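Oxidoreductase, FMN-binding (Shewanella oneidensis, PDB 2GQ9) binds FMN and probably catalyses the NAD(P)H-dependent reduction of carbon-carbon double bonds, as in the Old Yellow Enzyme family. Local coordinates at residues 99-104 against 176-181; 181-186 against 231-236. One frame throughout, in Å; residues are numbered along the deposited sequence.

Interaction 1: residues 99-104 against 176-181; sequences AQLWHV and DGIELH. With FMN (flavin mononucleotide), chain C; HBA (p-hydroxybenzaldehyde), chain D.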
ATOM      1  N   ALA A  99      -3.340   6.650   4.807  1.00 17.33           N
ATOM      2  CA  ALA A  99      -2.423   5.777   5.529  1.00 14.79           C
ATOM      3  C   ALA A  99      -2.598   4.344   5.037  1.00 14.01           C
ATOM      4  O   ALA A  99      -3.717   3.832   5.026  1.00 13.50           O
ATOM      5  CB  ALA A  99      -2.723   5.845   7.031  1.00 14.52           C
ATOM      6  N   GLN A 100      -1.514   3.688   4.621  1.00 13.49           N
ATOM      7  CA  GLN A 100      -1.659   2.310   4.164  1.00 12.21           C
ATOM      8  C   GLN A 100      -1.579   1.380   5.363  1.00 11.45           C
ATOM      9  O   GLN A 100      -0.500   1.173   5.923  1.00 14.35           O
ATOM     10  CB  GLN A 100      -0.583   1.914   3.141  1.00 12.53           C
ATOM     11  CG  GLN A 100      -0.849   0.498   2.599  1.00 10.80           C
ATOM     12  CD  GLN A 100       0.241  -0.044   1.713  1.00 13.20           C
ATOM     13  OE1 GLN A 100       1.387  -0.176   2.132  1.00 12.40           O
ATOM     14  NE2 GLN A 100      -0.115  -0.381   0.483  1.00 11.63           N
ATOM     15  N   LEU A 101      -2.729   0.833   5.761  1.00 14.74           N
ATOM     16  CA  LEU A 101      -2.801  -0.066   6.913  1.00 14.68           C
ATOM     17  C   LEU A 101      -2.218  -1.404   6.506  1.00 13.27           C
ATOM     18  O   LEU A 101      -2.696  -2.049   5.572  1.00 17.10           O
ATOM     19  CB  LEU A 101      -4.243  -0.214   7.382  1.00 12.42           C
ATOM     20  CG  LEU A 101      -4.924   1.116   7.705  1.00 16.25           C
ATOM     21  CD1 LEU A 101      -6.306   0.827   8.262  1.00 15.75           C
ATOM     22  CD2 LEU A 101      -4.091   1.916   8.708  1.00 15.59           C
ATOM     23  N   TRP A 102      -1.198  -1.823   7.246  1.00 13.46           N
ATOM     24  CA  TRP A 102      -0.434  -3.020   6.925  1.00 13.65           C
ATOM     25  C   TRP A 102      -0.412  -4.169   7.923  1.00 17.43           C
ATOM     26  O   TRP A 102      -0.326  -3.959   9.136  1.00 16.82           O
ATOM     27  CB  TRP A 102       1.005  -2.552   6.707  1.00 17.30           C
ATOM     28  CG  TRP A 102       1.929  -3.410   5.915  1.00 13.51           C
ATOM     29  CD1 TRP A 102       1.605  -4.433   5.063  1.00 16.35           C
ATOM     30  CD2 TRP A 102       3.340  -3.209   5.785  1.00 14.70           C
ATOM     31  NE1 TRP A 102       2.734  -4.873   4.405  1.00 15.79           N
ATOM     32  CE2 TRP A 102       3.810  -4.140   4.830  1.00 16.19           C
ATOM     33  CE3 TRP A 102       4.251  -2.328   6.381  1.00 15.05           C
ATOM     34  CZ2 TRP A 102       5.153  -4.209   4.456  1.00 16.06           C
ATOM     35  CZ3 TRP A 102       5.587  -2.396   6.008  1.00 15.70           C
ATOM     36  CH2 TRP A 102       6.026  -3.328   5.054  1.00 14.61           C
ATOM     37  N   HIS A 103      -0.496  -5.387   7.395  1.00 17.45           N
ATOM     38  CA  HIS A 103      -0.334  -6.591   8.194  1.00 15.79           C
ATOM     39  C   HIS A 103       0.351  -7.533   7.224  1.00 16.11           C
ATOM     40  O   HIS A 103      -0.239  -7.931   6.216  1.00 19.37           O
ATOM     41  CB  HIS A 103      -1.641  -7.204   8.683  1.00 16.07           C
ATOM     42  CG  HIS A 103      -1.426  -8.245   9.738  1.00 22.70           C
ATOM     43  ND1 HIS A 103      -0.574  -9.314   9.554  1.00 20.79           N
ATOM     44  CD2 HIS A 103      -1.887  -8.346  11.007  1.00 22.08           C
ATOM     45  CE1 HIS A 103      -0.516 -10.025  10.666  1.00 23.13           C
ATOM     46  NE2 HIS A 103      -1.302  -9.459  11.564  1.00 21.45           N
ATOM     47  N   VAL A 104       1.609  -7.854   7.515  1.00 16.53           N
ATOM     48  CA  VAL A 104       2.418  -8.704   6.649  1.00 16.67           C
ATOM     49  C   VAL A 104       2.098 -10.192   6.671  1.00 21.26           C
ATOM     50  O   VAL A 104       2.594 -10.939   5.829  1.00 20.56           O
ATOM     51  CB  VAL A 104       3.922  -8.557   6.978  1.00 18.53           C
ATOM     52  CG1 VAL A 104       4.343  -7.092   6.867  1.00 20.12           C
ATOM     53  CG2 VAL A 104       4.202  -9.086   8.377  1.00 14.98           C
ATOM     54  N   ASP A 176      -6.487  11.662   5.589  1.00 14.52           N
ATOM     55  CA  ASP A 176      -7.748  11.895   4.892  1.00 16.56           C
ATOM     56  C   ASP A 176      -8.472  10.586   4.624  1.00 18.98           C
ATOM     57  O   ASP A 176      -9.659  10.567   4.281  1.00 18.95           O
ATOM     58  CB  ASP A 176      -7.476  12.624   3.582  1.00 18.83           C
ATOM     59  CG  ASP A 176      -6.805  13.955   3.804  1.00 25.23           C
ATOM     60  OD1 ASP A 176      -7.465  14.864   4.363  1.00 20.89           O
ATOM     61  OD2 ASP A 176      -5.615  14.084   3.438  1.00 19.16           O
ATOM     62  N   GLY A 177      -7.748   9.485   4.784  1.00 15.83           N
ATOM     63  CA  GLY A 177      -8.339   8.184   4.549  1.00 13.81           C
ATOM     64  C   GLY A 177      -7.307   7.108   4.777  1.00 16.32           C
ATOM     65  O   GLY A 177      -6.195   7.403   5.220  1.00 16.16           O
ATOM     66  N   ILE A 178      -7.670   5.861   4.493  1.00 15.67           N
ATOM     67  CA  ILE A 178      -6.740   4.754   4.660  1.00 13.05           C
ATOM     68  C   ILE A 178      -6.744   3.864   3.424  1.00 14.80           C
ATOM     69  O   ILE A 178      -7.726   3.821   2.692  1.00 15.14           O
ATOM     70  CB  ILE A 178      -7.084   3.874   5.900  1.00 15.64           C
ATOM     71  CG1 ILE A 178      -8.434   3.164   5.715  1.00 15.78           C
ATOM     72  CG2 ILE A 178      -7.085   4.729   7.165  1.00 14.24           C
ATOM     73  CD1 ILE A 178      -8.315   1.776   5.048  1.00 16.48           C
ATOM     74  N   GLU A 179      -5.631   3.173   3.190  1.00 14.38           N
ATOM     75  CA  GLU A 179      -5.539   2.240   2.073  1.00 14.71           C
ATOM     76  C   GLU A 179      -5.274   0.875   2.674  1.00 15.96           C
ATOM     77  O   GLU A 179      -4.298   0.682   3.409  1.00 14.96           O
ATOM     78  CB  GLU A 179      -4.388   2.577   1.120  1.00 14.68           C
ATOM     79  CG  GLU A 179      -4.337   1.615  -0.078  1.00 15.29           C
ATOM     80  CD  GLU A 179      -3.196   1.905  -1.036  1.00 13.72           C
ATOM     81  OE1 GLU A 179      -2.122   1.281  -0.896  1.00 14.94           O
ATOM     82  OE2 GLU A 179      -3.382   2.762  -1.923  1.00 15.16           O
ATOM     83  N   LEU A 180      -6.139  -0.080   2.373  1.00 15.05           N
ATOM     84  CA  LEU A 180      -5.945  -1.416   2.899  1.00 15.64           C
ATOM     85  C   LEU A 180      -4.914  -2.120   2.034  1.00 15.67           C
ATOM     86  O   LEU A 180      -5.114  -2.263   0.831  1.00 15.17           O
ATOM     87  CB  LEU A 180      -7.261  -2.193   2.870  1.00 17.27           C
ATOM     88  CG  LEU A 180      -7.134  -3.670   3.245  1.00 16.90           C
ATOM     89  CD1 LEU A 180      -6.566  -3.818   4.661  1.00 16.93           C
ATOM     90  CD2 LEU A 180      -8.509  -4.305   3.157  1.00 16.00           C
ATOM     91  N   HIS A 181      -3.808  -2.548   2.637  1.00 14.60           N
ATOM     92  CA  HIS A 181      -2.786  -3.244   1.872  1.00 15.01           C
ATOM     93  C   HIS A 181      -3.211  -4.701   1.742  1.00 17.00           C
ATOM     94  O   HIS A 181      -2.998  -5.500   2.655  1.00 17.53           O
ATOM     95  CB  HIS A 181      -1.417  -3.187   2.560  1.00 14.21           C
ATOM     96  CG  HIS A 181      -0.279  -3.573   1.656  1.00 15.26           C
ATOM     97  ND1 HIS A 181      -0.477  -4.202   0.445  1.00 17.93           N
ATOM     98  CD2 HIS A 181       1.058  -3.381   1.766  1.00 14.27           C
ATOM     99  CE1 HIS A 181       0.689  -4.381  -0.153  1.00 12.09           C
ATOM    100  NE2 HIS A 181       1.637  -3.891   0.625  1.00 12.56           N
TER
HETATM  101  N1  FMN C 401       3.917  -1.065  -2.082  1.00 12.68           N
HETATM  102  C2  FMN C 401       2.977  -1.152  -1.032  1.00 11.55           C
HETATM  103  O2  FMN C 401       1.852  -1.499  -1.221  1.00 13.50           O
HETATM  104  N3  FMN C 401       3.423  -0.756   0.286  1.00 12.35           N
HETATM  105  C4  FMN C 401       4.671  -0.317   0.629  1.00 12.96           C
HETATM  106  O4  FMN C 401       4.969  -0.101   1.787  1.00 13.46           O
HETATM  107  C4A FMN C 401       5.695  -0.329  -0.445  1.00 10.56           C
HETATM  108  N5  FMN C 401       7.035  -0.198  -0.148  1.00 14.80           N
HETATM  109  C5A FMN C 401       7.886   0.022  -1.203  1.00 12.89           C
HETATM  110  C6  FMN C 401       9.283   0.443  -0.914  1.00 13.52           C
HETATM  111  C7  FMN C 401      10.196   0.825  -1.976  1.00 12.16           C
HETATM  112  C7M FMN C 401      11.577   1.354  -1.609  1.00 14.11           C
HETATM  113  C8  FMN C 401       9.751   0.694  -3.360  1.00 14.03           C
HETATM  114  C8M FMN C 401      10.651   1.145  -4.550  1.00 14.84           C
HETATM  115  C9  FMN C 401       8.409   0.235  -3.639  1.00 12.28           C
HETATM  116  C9A FMN C 401       7.493  -0.108  -2.612  1.00 13.00           C
HETATM  117  N10 FMN C 401       6.093  -0.468  -2.808  1.00 14.90           N
HETATM  118  C10 FMN C 401       5.164  -0.688  -1.809  1.00 12.52           C
HETATM  119  C1' FMN C 401       5.629  -0.664  -4.235  1.00 13.14           C
HETATM  120  C2' FMN C 401       5.249   0.683  -4.833  1.00 13.09           C
HETATM  121  O2' FMN C 401       4.125   1.292  -4.186  1.00 12.29           O
HETATM  122  C3' FMN C 401       4.959   0.625  -6.337  1.00 12.74           C
HETATM  123  O3' FMN C 401       3.760  -0.135  -6.581  1.00 12.83           O
HETATM  124  C4' FMN C 401       6.113   0.003  -7.118  1.00 13.15           C
HETATM  125  O4' FMN C 401       7.388   0.639  -6.778  1.00 14.17           O
HETATM  126  C5' FMN C 401       5.908   0.040  -8.619  1.00 17.59           C
HETATM  127  O5' FMN C 401       5.910   1.419  -9.125  1.00 14.12           O
HETATM  128  P   FMN C 401       7.173   2.109  -9.798  1.00 13.63           P
HETATM  129  O1P FMN C 401       8.236   2.317  -8.769  1.00 10.88           O
HETATM  130  O2P FMN C 401       7.592   1.233 -10.964  1.00 13.72           O
HETATM  131  O3P FMN C 401       6.624   3.470 -10.294  1.00 13.69           O
HETATM  132  C1' HBA D2760       9.527  -3.067   0.703  1.00 23.00           C
HETATM  133  O1' HBA D2760      10.379  -3.104  -0.162  1.00 32.59           O
HETATM  134  C1  HBA D2760       8.115  -3.312   0.371  1.00 21.11           C
HETATM  135  C2  HBA D2760       7.119  -3.256   1.392  1.00 20.02           C
HETATM  136  C3  HBA D2760       5.792  -3.554   1.064  1.00 17.19           C
HETATM  137  C4  HBA D2760       5.451  -3.905  -0.264  1.00 21.62           C
HETATM  138  C5  HBA D2760       6.408  -3.940  -1.315  1.00 16.17           C
HETATM  139  C6  HBA D2760       7.720  -3.618  -0.973  1.00 22.56           C
HETATM  140  O4  HBA D2760       4.140  -3.903  -0.595  1.00 15.15           O
HETATM  141  O   HOH W   1      -2.693  -4.789   5.291  1.00 17.22           O
HETATM  142  O   HOH W   2      -2.371  -7.742   4.327  1.00 27.70           O

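Interaction 2: residues 181-186 against 231-236; sequences HAANGY and GVRLAP. With FMN (flavin mononucleotide), chain C; HBA (p-hydroxybenzaldehyde), chain D.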
ATOM      1  N   HIS A 181      -3.808  -2.548   2.637  1.00 14.60           N
ATOM      2  CA  HIS A 181      -2.786  -3.244   1.872  1.00 15.01           C
ATOM      3  C   HIS A 181      -3.211  -4.701   1.742  1.00 17.00           C
ATOM      4  O   HIS A 181      -2.998  -5.500   2.655  1.00 17.53           O
ATOM      5  CB  HIS A 181      -1.417  -3.187   2.560  1.00 14.21           C
ATOM      6  CG  HIS A 181      -0.279  -3.573   1.656  1.00 15.26           C
ATOM      7  ND1 HIS A 181      -0.477  -4.202   0.445  1.00 17.93           N
ATOM      8  CD2 HIS A 181       1.058  -3.381   1.766  1.00 14.27           C
ATOM      9  CE1 HIS A 181       0.689  -4.381  -0.153  1.00 12.09           C
ATOM     10  NE2 HIS A 181       1.637  -3.891   0.625  1.00 12.56           N
ATOM     11  N   ALA A 182      -3.819  -5.045   0.613  1.00 15.65           N
ATOM     12  CA  ALA A 182      -4.255  -6.420   0.384  1.00 14.32           C
ATOM     13  C   ALA A 182      -3.464  -6.965  -0.788  1.00 17.02           C
ATOM     14  O   ALA A 182      -3.897  -7.889  -1.484  1.00 15.71           O
ATOM     15  CB  ALA A 182      -5.746  -6.455   0.078  1.00 15.28           C
ATOM     16  N   ALA A 183      -2.279  -6.396  -0.980  1.00 17.30           N
ATOM     17  CA  ALA A 183      -1.418  -6.780  -2.082  1.00 15.81           C
ATOM     18  C   ALA A 183      -0.058  -7.310  -1.666  1.00 15.56           C
ATOM     19  O   ALA A 183       0.214  -7.585  -0.495  1.00 17.91           O
ATOM     20  CB  ALA A 183      -1.224  -5.574  -3.024  1.00 17.06           C
ATOM     21  N   ASN A 184       0.786  -7.438  -2.679  1.00 16.76           N
ATOM     22  CA  ASN A 184       2.162  -7.881  -2.577  1.00 18.02           C
ATOM     23  C   ASN A 184       2.494  -9.023  -1.630  1.00 19.16           C
ATOM     24  O   ASN A 184       3.536  -9.028  -0.972  1.00 18.00           O
ATOM     25  CB  ASN A 184       3.045  -6.658  -2.324  1.00 16.88           C
ATOM     26  CG  ASN A 184       2.819  -5.582  -3.380  1.00 16.82           C
ATOM     27  OD1 ASN A 184       2.278  -5.869  -4.449  1.00 17.09           O
ATOM     28  ND2 ASN A 184       3.234  -4.354  -3.094  1.00 16.12           N
ATOM     29  N   GLY A 185       1.601 -10.004  -1.598  1.00 21.04           N
ATOM     30  CA  GLY A 185       1.817 -11.190  -0.791  1.00 22.67           C
ATOM     31  C   GLY A 185       1.726 -11.077   0.712  1.00 18.78           C
ATOM     32  O   GLY A 185       2.260 -11.930   1.418  1.00 21.20           O
ATOM     33  N   TYR A 186       1.066 -10.040   1.213  1.00 15.63           N
ATOM     34  CA  TYR A 186       0.926  -9.886   2.648  1.00 18.35           C
ATOM     35  C   TYR A 186      -0.325 -10.598   3.188  1.00 18.85           C
ATOM     36  O   TYR A 186      -0.948 -11.369   2.456  1.00 22.75           O
ATOM     37  CB  TYR A 186       1.010  -8.396   2.998  1.00 16.84           C
ATOM     38  CG  TYR A 186       2.415  -7.896   2.708  1.00 15.84           C
ATOM     39  CD1 TYR A 186       2.658  -6.943   1.721  1.00 17.30           C
ATOM     40  CD2 TYR A 186       3.517  -8.458   3.361  1.00 17.26           C
ATOM     41  CE1 TYR A 186       3.959  -6.571   1.390  1.00 17.72           C
ATOM     42  CE2 TYR A 186       4.824  -8.089   3.036  1.00 19.52           C
ATOM     43  CZ  TYR A 186       5.036  -7.144   2.046  1.00 18.59           C
ATOM     44  OH  TYR A 186       6.319  -6.789   1.696  1.00 17.59           O
ATOM     45  N   GLY A 231      -9.691   2.991   0.826  1.00 14.96           N
ATOM     46  CA  GLY A 231      -9.151   2.555  -0.450  1.00 15.42           C
ATOM     47  C   GLY A 231      -8.559   1.173  -0.225  1.00 15.18           C
ATOM     48  O   GLY A 231      -8.261   0.796   0.909  1.00 16.91           O
ATOM     49  N   VAL A 232      -8.385   0.400  -1.291  1.00 13.58           N
ATOM     50  CA  VAL A 232      -7.830  -0.944  -1.147  1.00 13.05           C
ATOM     51  C   VAL A 232      -6.814  -1.207  -2.239  1.00 11.70           C
ATOM     52  O   VAL A 232      -7.038  -0.833  -3.384  1.00 13.86           O
ATOM     53  CB  VAL A 232      -8.951  -2.007  -1.243  1.00 15.35           C
ATOM     54  CG1 VAL A 232      -8.352  -3.412  -1.219  1.00 17.20           C
ATOM     55  CG2 VAL A 232      -9.934  -1.827  -0.096  1.00 17.15           C
ATOM     56  N   ARG A 233      -5.692  -1.838  -1.890  1.00 11.08           N
ATOM     57  CA  ARG A 233      -4.683  -2.138  -2.896  1.00 14.86           C
ATOM     58  C   ARG A 233      -4.589  -3.642  -3.145  1.00 13.65           C
ATOM     59  O   ARG A 233      -4.536  -4.430  -2.200  1.00 13.53           O
ATOM     60  CB  ARG A 233      -3.308  -1.605  -2.472  1.00 13.36           C
ATOM     61  CG  ARG A 233      -2.361  -1.503  -3.662  1.00 13.75           C
ATOM     62  CD  ARG A 233      -0.980  -0.952  -3.332  1.00 14.94           C
ATOM     63  NE  ARG A 233      -0.442  -0.287  -4.521  1.00 13.49           N
ATOM     64  CZ  ARG A 233       0.845  -0.082  -4.782  1.00 13.18           C
ATOM     65  NH1 ARG A 233       1.775  -0.493  -3.949  1.00  9.40           N
ATOM     66  NH2 ARG A 233       1.197   0.562  -5.887  1.00 12.91           N
ATOM     67  N   LEU A 234      -4.572  -4.029  -4.419  1.00 13.21           N
ATOM     68  CA  LEU A 234      -4.467  -5.438  -4.805  1.00 14.28           C
ATOM     69  C   LEU A 234      -3.294  -5.637  -5.764  1.00 17.51           C
ATOM     70  O   LEU A 234      -2.816  -4.683  -6.382  1.00 17.55           O
ATOM     71  CB  LEU A 234      -5.755  -5.894  -5.499  1.00 13.69           C
ATOM     72  CG  LEU A 234      -7.058  -5.783  -4.706  1.00 14.71           C
ATOM     73  CD1 LEU A 234      -8.232  -6.142  -5.609  1.00 15.14           C
ATOM     74  CD2 LEU A 234      -7.006  -6.712  -3.487  1.00 12.75           C
ATOM     75  N   ALA A 235      -2.831  -6.877  -5.882  1.00 17.39           N
ATOM     76  CA  ALA A 235      -1.734  -7.218  -6.785  1.00 15.93           C
ATOM     77  C   ALA A 235      -2.161  -8.513  -7.476  1.00 19.07           C
ATOM     78  O   ALA A 235      -1.733  -9.605  -7.108  1.00 20.63           O
ATOM     79  CB  ALA A 235      -0.448  -7.428  -6.008  1.00 17.43           C
ATOM     80  N   PRO A 236      -3.018  -8.398  -8.495  1.00 18.33           N
ATOM     81  CA  PRO A 236      -3.522  -9.554  -9.238  1.00 20.05           C
ATOM     82  C   PRO A 236      -2.497 -10.495  -9.857  1.00 25.23           C
ATOM     83  O   PRO A 236      -2.574 -11.714  -9.667  1.00 23.74           O
ATOM     84  CB  PRO A 236      -4.404  -8.917 -10.312  1.00 22.42           C
ATOM     85  CG  PRO A 236      -4.824  -7.622  -9.696  1.00 21.89           C
ATOM     86  CD  PRO A 236      -3.557  -7.148  -9.057  1.00 19.81           C
TER
HETATM   87  N1  FMN C 401       3.917  -1.065  -2.082  1.00 12.68           N
HETATM   88  C2  FMN C 401       2.977  -1.152  -1.032  1.00 11.55           C
HETATM   89  O2  FMN C 401       1.852  -1.499  -1.221  1.00 13.50           O
HETATM   90  N3  FMN C 401       3.423  -0.756   0.286  1.00 12.35           N
HETATM   91  C4  FMN C 401       4.671  -0.317   0.629  1.00 12.96           C
HETATM   92  O4  FMN C 401       4.969  -0.101   1.787  1.00 13.46           O
HETATM   93  C4A FMN C 401       5.695  -0.329  -0.445  1.00 10.56           C
HETATM   94  N5  FMN C 401       7.035  -0.198  -0.148  1.00 14.80           N
HETATM   95  C5A FMN C 401       7.886   0.022  -1.203  1.00 12.89           C
HETATM   96  C6  FMN C 401       9.283   0.443  -0.914  1.00 13.52           C
HETATM   97  C7  FMN C 401      10.196   0.825  -1.976  1.00 12.16           C
HETATM   98  C7M FMN C 401      11.577   1.354  -1.609  1.00 14.11           C
HETATM   99  C8  FMN C 401       9.751   0.694  -3.360  1.00 14.03           C
HETATM  100  C8M FMN C 401      10.651   1.145  -4.550  1.00 14.84           C
HETATM  101  C9  FMN C 401       8.409   0.235  -3.639  1.00 12.28           C
HETATM  102  C9A FMN C 401       7.493  -0.108  -2.612  1.00 13.00           C
HETATM  103  N10 FMN C 401       6.093  -0.468  -2.808  1.00 14.90           N
HETATM  104  C10 FMN C 401       5.164  -0.688  -1.809  1.00 12.52           C
HETATM  105  C1' FMN C 401       5.629  -0.664  -4.235  1.00 13.14           C
HETATM  106  C2' FMN C 401       5.249   0.683  -4.833  1.00 13.09           C
HETATM  107  O2' FMN C 401       4.125   1.292  -4.186  1.00 12.29           O
HETATM  108  C3' FMN C 401       4.959   0.625  -6.337  1.00 12.74           C
HETATM  109  O3' FMN C 401       3.760  -0.135  -6.581  1.00 12.83           O
HETATM  110  C4' FMN C 401       6.113   0.003  -7.118  1.00 13.15           C
HETATM  111  O4' FMN C 401       7.388   0.639  -6.778  1.00 14.17           O
HETATM  112  C5' FMN C 401       5.908   0.040  -8.619  1.00 17.59           C
HETATM  113  O5' FMN C 401       5.910   1.419  -9.125  1.00 14.12           O
HETATM  114  P   FMN C 401       7.173   2.109  -9.798  1.00 13.63           P
HETATM  115  O1P FMN C 401       8.236   2.317  -8.769  1.00 10.88           O
HETATM  116  O2P FMN C 401       7.592   1.233 -10.964  1.00 13.72           O
HETATM  117  O3P FMN C 401       6.624   3.470 -10.294  1.00 13.69           O
HETATM  118  C1' HBA D2760       9.527  -3.067   0.703  1.00 23.00           C
HETATM  119  O1' HBA D2760      10.379  -3.104  -0.162  1.00 32.59           O
HETATM  120  C1  HBA D2760       8.115  -3.312   0.371  1.00 21.11           C
HETATM  121  C2  HBA D2760       7.119  -3.256   1.392  1.00 20.02           C
HETATM  122  C3  HBA D2760       5.792  -3.554   1.064  1.00 17.19           C
HETATM  123  C4  HBA D2760       5.451  -3.905  -0.264  1.00 21.62           C
HETATM  124  C5  HBA D2760       6.408  -3.940  -1.315  1.00 16.17           C
HETATM  125  C6  HBA D2760       7.720  -3.618  -0.973  1.00 22.56           C
HETATM  126  O4  HBA D2760       4.140  -3.903  -0.595  1.00 15.15           O
HETATM  127  O   HOH W   3      -3.733  -8.868  -4.082  1.00 18.18           O

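Interaction 1: residues 99-104 against 176-181
Q100 lays its amide over one face of the H181 ring, the two planes 19° apart. NE2 of Q100 sits 3.4 Å above the ring plane, off its centre. CG of Q100 is anti to the backbone N (chi1 -175°) and the chain runs extended, which carries the amide to the flavin. There the two ends of the amide match the edge of FMN. Q100 OE1 takes the N-H of FMN N3 at 2.8 Å. Q100 NE2 donates to FMN O2 in a nearly straight bond (177°). NE2 also gives a more bent bond to E179 OE1, at 2.9 Å. The other carboxylate oxygen, E179 OE2, is bonded to Y266 and H268.

The W102 and H181 rings are only slightly inclined to each other but displaced, with little overlap, and W102 NE1 comes within 3.5 Å of H181 CD2. H181 NE2 forms a hydrogen bond of 2.8 Å with O4 of p-hydroxybenzaldehyde.

Beneath these groups run two neighbouring parallel strands of the TIM barrel. Backbone bonds join them from A99 N to G177 O as far as H181 N to L101 O. On the outer side, L101 CD1 meets I178 CD1 at 3.9 Å, under helices 153-172 and 212-225.

The flavin and E179 together favour this orientation of the Q100 amide, and the amide may polarise the flavin at O2 and N3.

Interaction 2: residues 181-186 against 231-236
O4 of the bound p-hydroxybenzaldehyde is gripped by H181 and by N184, whose ND2 lies beside the R233 guanidinium of strand 230-234. N184 ND2 donates to O4 at 2.7 Å, almost straight (170°), while H181 NE2 is its second partner. This is the active site at the C-terminal end of a TIM barrel. In Old Yellow Enzyme relatives, a pair of this kind holds phenols and the carbonyl oxygen of substrates. A partial negative charge on O4 would probably be stabilised here.

R233 swings its CG away from its own backbone N (chi1 -162°) and stretches out straight as far as NE. This brings the guanidinium to the flavin. R233 NH1 donates to FMN O2 at 2.9 Å and also to FMN O2'. R233 NH2 reaches FMN O3' at 2.7 Å. One side chain therefore ties the pyrimidine end of the flavin to the ribityl chain. FMN N1 lies at the guanidinium edge, near its plane. The positive charge there could help stabilise reduced flavin.

The backbone link is short. A182 N bonds to R233 O at 3.0 Å, in the carbonyl plane. Then the loop leaves the strand in a type I' turn from A183 to Y186, closed by Y186 N to A183 O. A183 N also bonds to H181 ND1, which limits rotation of that ring. A183 CB packs on A235 CB at 3.6 Å, and N184 OD1 rests 3.5 Å from the same A235 CB. On the outer side, A182 CB touches L234 CD2. A water accepts from A235 N and donates to A182 O, 2.8 Å from each.

Both interactions are buried in the core of one parallel barrel, and they share H181. Interaction 1 joins strands 96-102 and 177-181. Interaction 2 joins the end of strand 177-181 and the loop after it to strand 230-234. The two contacts meet through L180, whose backbone N and O probably bond to G231 O and R233 N. Their chemistry differs with place. Interaction 1 is a regular ladder between strands, with an amide on the flavin. Interaction 2 is a strand end leading into a loop, with a guanidinium on the flavin. Y186 packs against W102 and V104, so the loop also touches 99-104.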